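Local coordinates for thymocyte nuclear protein 1 (Leishmania major, PDB 2AR1) that is of unknown function but carries an EVE domain of the PUA clan, a fold family linked to recognition of modified nucleic-acid bases, at residues L80-F91 with N110-A121. Numbering follows the deposited sequence.
Sequences LAEVVRLAYDDF and NPWKMVDVKFVA
Tyr88 reaches across to Asp116 between two antiparallel neighbours in the mixed sheet of this EVE domain, residues 80-89 and 113-121, which classic beta bulges punctuate. Tyr88 OH donates to Asp116 OD1 over 2.5 Å, meeting it on the syn side, with ring and carboxylate planes 86° apart. With CG wedged between backbone N and carbonyl carbon (chi1 59°), the Tyr88 ring folds back over the neighbouring strand, and Met114 CG lies over one face. The extended Met114 chain then carries its methyl between two aromatics: CE is 3.3 Å from Tyr88 CE2 and makes a CH-pi contact over the Phe91 ring, 4.0 Å from its centroid. Met114 SD also borders the carboxylate of Asp90, which is anchored by Arg48, Thr92 and the backbone of Gly46. Farther along, Val84 and Arg85 both face Asp116 in one bulge, and Val120 and Ala121 both donate to Leu80 O in another. Strands 41-43 and 64-69 flank the pair. At the loop end, Asn110 OD1 closes an Asx turn onto Trp112 N, while bent Lys113 directs NZ to Asn110 O and, from above the carboxylate plane, to Asp89 OD1 in a 2.6 Å salt bridge.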
loop_
_atom_site.group_PDB
_atom_site.type_symbol
_atom_site.label_atom_id
_atom_site.label_comp_id
_atom_site.label_asym_id
_atom_site.label_seq_id
_atom_site.Cartn_x
_atom_site.Cartn_y
_atom_site.Cartn_z
ATOM N N LEU A 80 -9.316 1.424 1.161
ATOM C CA LEU A 80 -8.703 1.124 2.420
ATOM C C LEU A 80 -8.512 -0.383 2.560
ATOM O O LEU A 80 -9.339 -1.196 2.119
ATOM C CB LEU A 80 -9.604 1.614 3.584
ATOM C CG LEU A 80 -9.906 3.116 3.668
ATOM C CD1 LEU A 80 -10.641 3.391 4.914
ATOM C CD2 LEU A 80 -8.560 3.888 3.722
ATOM N N ALA A 81 -7.378 -0.731 3.182
ATOM C CA ALA A 81 -7.103 -2.089 3.566
ATOM C C ALA A 81 -6.585 -2.141 5.022
ATOM O O ALA A 81 -6.437 -1.112 5.708
ATOM C CB ALA A 81 -6.099 -2.729 2.633
ATOM N N GLU A 82 -6.294 -3.343 5.441
ATOM C CA GLU A 82 -5.813 -3.578 6.836
ATOM C C GLU A 82 -4.815 -4.718 6.836
ATOM O O GLU A 82 -4.963 -5.644 6.103
ATOM C CB GLU A 82 -6.953 -3.827 7.772
ATOM C CG GLU A 82 -6.530 -4.134 9.137
ATOM C CD GLU A 82 -7.718 -4.217 10.110
ATOM O OE1 GLU A 82 -8.679 -3.457 9.889
ATOM O OE2 GLU A 82 -7.666 -5.005 11.119
ATOM N N VAL A 83 -3.692 -4.571 7.545
ATOM C CA VAL A 83 -2.735 -5.654 7.575
ATOM C C VAL A 83 -3.314 -6.852 8.380
ATOM O O VAL A 83 -3.786 -6.713 9.545
ATOM C CB VAL A 83 -1.387 -5.159 8.205
ATOM C CG1 VAL A 83 -0.403 -6.314 8.431
ATOM C CG2 VAL A 83 -0.807 -4.053 7.305
ATOM N N VAL A 84 -3.288 -8.055 7.790
ATOM C CA VAL A 84 -3.706 -9.253 8.528
ATOM C C VAL A 84 -2.671 -10.376 8.820
ATOM O O VAL A 84 -2.952 -11.277 9.568
ATOM C CB VAL A 84 -4.994 -9.903 7.950
ATOM C CG1 VAL A 84 -6.146 -8.886 8.005
ATOM C CG2 VAL A 84 -4.754 -10.394 6.541
ATOM N N ARG A 85 -1.481 -10.280 8.246
ATOM C CA ARG A 85 -0.402 -11.155 8.635
ATOM C C ARG A 85 0.920 -10.400 8.535
ATOM O O ARG A 85 1.146 -9.644 7.598
ATOM C CB ARG A 85 -0.297 -12.350 7.715
ATOM C CG ARG A 85 0.550 -13.460 8.385
ATOM C CD ARG A 85 1.053 -14.560 7.496
ATOM N NE ARG A 85 1.662 -15.654 8.295
ATOM C CZ ARG A 85 2.889 -15.620 8.850
ATOM N NH1 ARG A 85 3.716 -14.528 8.769
ATOM N NH2 ARG A 85 3.305 -16.707 9.504
ATOM N N LEU A 86 1.819 -10.702 9.475
ATOM C CA LEU A 86 3.146 -10.152 9.424
ATOM C C LEU A 86 3.999 -10.650 8.260
ATOM O O LEU A 86 3.772 -11.713 7.741
ATOM C CB LEU A 86 3.868 -10.510 10.707
ATOM C CG LEU A 86 3.386 -9.950 12.040
ATOM C CD1 LEU A 86 4.246 -10.500 13.112
ATOM C CD2 LEU A 86 3.457 -8.457 12.056
ATOM N N ALA A 87 5.058 -9.894 7.950
ATOM C CA ALA A 87 5.878 -10.135 6.780
ATOM C C ALA A 87 6.503 -11.542 6.717
ATOM O O ALA A 87 6.946 -12.124 7.737
ATOM C CB ALA A 87 6.941 -9.048 6.659
ATOM N N TYR A 88 6.411 -12.153 5.542
ATOM C CA TYR A 88 6.980 -13.433 5.282
ATOM C C TYR A 88 7.589 -13.398 3.902
ATOM O O TYR A 88 7.394 -12.437 3.175
ATOM C CB TYR A 88 5.904 -14.521 5.391
ATOM C CG TYR A 88 4.693 -14.410 4.471
ATOM C CD1 TYR A 88 3.644 -13.563 4.769
ATOM C CD2 TYR A 88 4.591 -15.224 3.343
ATOM C CE1 TYR A 88 2.523 -13.484 3.931
ATOM C CE2 TYR A 88 3.492 -15.134 2.487
ATOM C CZ TYR A 88 2.461 -14.278 2.815
ATOM O OH TYR A 88 1.328 -14.219 1.973
ATOM N N ASP A 89 8.299 -14.450 3.529
ATOM C CA ASP A 89 9.050 -14.453 2.268
ATOM C C ASP A 89 8.142 -14.290 1.075
ATOM O O ASP A 89 7.096 -14.953 1.002
ATOM C CB ASP A 89 9.884 -15.716 2.111
ATOM C CG ASP A 89 11.202 -15.648 2.869
ATOM O OD1 ASP A 89 11.379 -14.859 3.851
ATOM O OD2 ASP A 89 12.086 -16.383 2.415
ATOM N N ASP A 90 8.495 -13.365 0.185
ATOM C CA ASP A 90 7.729 -13.154 -1.045
ATOM C C ASP A 90 8.146 -14.180 -2.082
ATOM O O ASP A 90 9.079 -13.965 -2.854
ATOM C CB ASP A 90 7.933 -11.759 -1.613
ATOM C CG ASP A 90 7.127 -11.533 -2.844
ATOM O OD1 ASP A 90 6.537 -12.504 -3.318
ATOM O OD2 ASP A 90 7.123 -10.413 -3.311
ATOM N N PHE A 91 7.408 -15.287 -2.147
ATOM C CA PHE A 91 7.702 -16.364 -3.084
ATOM C C PHE A 91 7.582 -16.022 -4.584
ATOM O O PHE A 91 8.059 -16.803 -5.403
ATOM C CB PHE A 91 6.865 -17.612 -2.753
ATOM C CG PHE A 91 5.413 -17.323 -2.662
ATOM C CD1 PHE A 91 4.701 -16.967 -3.804
ATOM C CD2 PHE A 91 4.762 -17.339 -1.450
ATOM C CE1 PHE A 91 3.343 -16.659 -3.757
ATOM C CE2 PHE A 91 3.393 -17.034 -1.378
ATOM C CZ PHE A 91 2.687 -16.658 -2.551
ATOM N N ASN A 110 16.075 -15.390 0.316
ATOM C CA ASN A 110 15.117 -14.538 -0.396
ATOM C C ASN A 110 15.020 -13.196 0.332
ATOM O O ASN A 110 14.496 -13.136 1.431
ATOM C CB ASN A 110 13.761 -15.216 -0.443
ATOM C CG ASN A 110 12.783 -14.469 -1.286
ATOM O OD1 ASN A 110 13.055 -13.340 -1.711
ATOM N ND2 ASN A 110 11.608 -15.098 -1.543
ATOM N N PRO A 111 15.534 -12.108 -0.268
ATOM C CA PRO A 111 15.507 -10.876 0.481
ATOM C C PRO A 111 14.111 -10.259 0.557
ATOM O O PRO A 111 13.833 -9.452 1.434
ATOM C CB PRO A 111 16.457 -9.984 -0.288
ATOM C CG PRO A 111 16.587 -10.552 -1.648
ATOM C CD PRO A 111 16.107 -11.959 -1.611
ATOM N N TRP A 112 13.231 -10.687 -0.349
ATOM C CA TRP A 112 11.932 -10.043 -0.498
ATOM C C TRP A 112 10.914 -10.611 0.489
ATOM O O TRP A 112 10.834 -11.842 0.732
ATOM C CB TRP A 112 11.479 -10.096 -1.959
ATOM C CG TRP A 112 12.494 -9.500 -2.858
ATOM C CD1 TRP A 112 13.197 -10.147 -3.797
ATOM C CD2 TRP A 112 12.972 -8.143 -2.846
ATOM N NE1 TRP A 112 14.090 -9.270 -4.414
ATOM C CE2 TRP A 112 13.925 -8.028 -3.880
ATOM C CE3 TRP A 112 12.612 -6.995 -2.136
ATOM C CZ2 TRP A 112 14.588 -6.805 -4.195
ATOM C CZ3 TRP A 112 13.285 -5.790 -2.426
ATOM C CH2 TRP A 112 14.257 -5.713 -3.456
ATOM N N LYS A 113 10.172 -9.693 1.094
ATOM C CA LYS A 113 9.208 -10.015 2.153
ATOM C C LYS A 113 7.878 -9.353 1.858
ATOM O O LYS A 113 7.825 -8.319 1.143
ATOM C CB LYS A 113 9.716 -9.545 3.521
ATOM C CG LYS A 113 11.066 -9.998 3.851
ATOM C CD LYS A 113 11.161 -11.488 4.015
ATOM C CE LYS A 113 12.547 -11.792 4.532
ATOM N NZ LYS A 113 13.206 -12.946 3.848
ATOM N N MET A 114 6.788 -9.923 2.384
ATOM C CA MET A 114 5.502 -9.311 2.156
ATOM C C MET A 114 4.540 -9.650 3.285
ATOM O O MET A 114 4.608 -10.717 3.878
ATOM C CB MET A 114 4.913 -9.792 0.852
ATOM C CG MET A 114 4.573 -11.230 0.820
ATOM S SD MET A 114 4.199 -11.888 -0.786
ATOM C CE MET A 114 3.835 -13.603 -0.419
ATOM N N VAL A 115 3.643 -8.700 3.524
ATOM C CA VAL A 115 2.483 -8.894 4.397
ATOM C C VAL A 115 1.273 -9.353 3.609
ATOM O O VAL A 115 1.309 -9.411 2.375
ATOM C CB VAL A 115 2.126 -7.640 5.210
ATOM C CG1 VAL A 115 3.344 -7.178 6.055
ATOM C CG2 VAL A 115 1.756 -6.473 4.291
ATOM N N ASP A 116 0.273 -9.826 4.361
ATOM C CA ASP A 116 -1.112 -10.022 3.811
ATOM C C ASP A 116 -1.961 -8.868 4.236
ATOM O O ASP A 116 -1.845 -8.382 5.334
ATOM C CB ASP A 116 -1.751 -11.297 4.326
ATOM C CG ASP A 116 -1.193 -12.571 3.679
ATOM O OD1 ASP A 116 -0.329 -12.474 2.755
ATOM O OD2 ASP A 116 -1.649 -13.662 4.104
ATOM N N VAL A 117 -2.869 -8.436 3.335
ATOM C CA VAL A 117 -3.793 -7.353 3.687
ATOM C C VAL A 117 -5.192 -7.810 3.388
ATOM O O VAL A 117 -5.392 -8.735 2.610
ATOM C CB VAL A 117 -3.550 -6.041 2.974
ATOM C CG1 VAL A 117 -2.199 -5.447 3.308
ATOM C CG2 VAL A 117 -3.678 -6.157 1.463
ATOM N N LYS A 118 -6.128 -7.163 4.056
ATOM C CA LYS A 118 -7.546 -7.433 3.862
ATOM C C LYS A 118 -8.217 -6.182 3.316
ATOM O O LYS A 118 -7.805 -5.058 3.603
ATOM C CB LYS A 118 -8.252 -7.956 5.135
ATOM C CG LYS A 118 -8.684 -6.913 6.141
ATOM C CD LYS A 118 -9.702 -7.540 7.107
ATOM C CE LYS A 118 -9.598 -6.937 8.480
ATOM N NZ LYS A 118 -10.804 -7.368 9.324
ATOM N N PHE A 119 -9.191 -6.364 2.428
ATOM C CA PHE A 119 -10.009 -5.306 1.963
ATOM C C PHE A 119 -10.781 -4.680 3.109
ATOM O O PHE A 119 -11.351 -5.424 3.919
ATOM C CB PHE A 119 -11.115 -5.907 1.053
ATOM C CG PHE A 119 -12.093 -4.884 0.599
ATOM C CD1 PHE A 119 -11.759 -3.963 -0.398
ATOM C CD2 PHE A 119 -13.360 -4.848 1.161
ATOM C CE1 PHE A 119 -12.682 -3.007 -0.790
ATOM C CE2 PHE A 119 -14.271 -3.875 0.778
ATOM C CZ PHE A 119 -13.959 -3.012 -0.191
ATOM N N VAL A 120 -10.930 -3.363 3.096
ATOM C CA VAL A 120 -11.749 -2.669 4.121
ATOM C C VAL A 120 -12.831 -1.795 3.475
ATOM O O VAL A 120 -13.984 -1.851 3.889
ATOM C CB VAL A 120 -10.857 -1.797 5.050
ATOM C CG1 VAL A 120 -11.693 -0.958 5.952
ATOM C CG2 VAL A 120 -9.917 -2.686 5.886
ATOM N N ALA A 121 -12.407 -1.002 2.486
ATOM C CA ALA A 121 -13.322 -0.069 1.792
ATOM C C ALA A 121 -12.897 0.260 0.357
ATOM O O ALA A 121 -11.726 0.319 0.053
ATOM C CB ALA A 121 -13.486 1.159 2.559
#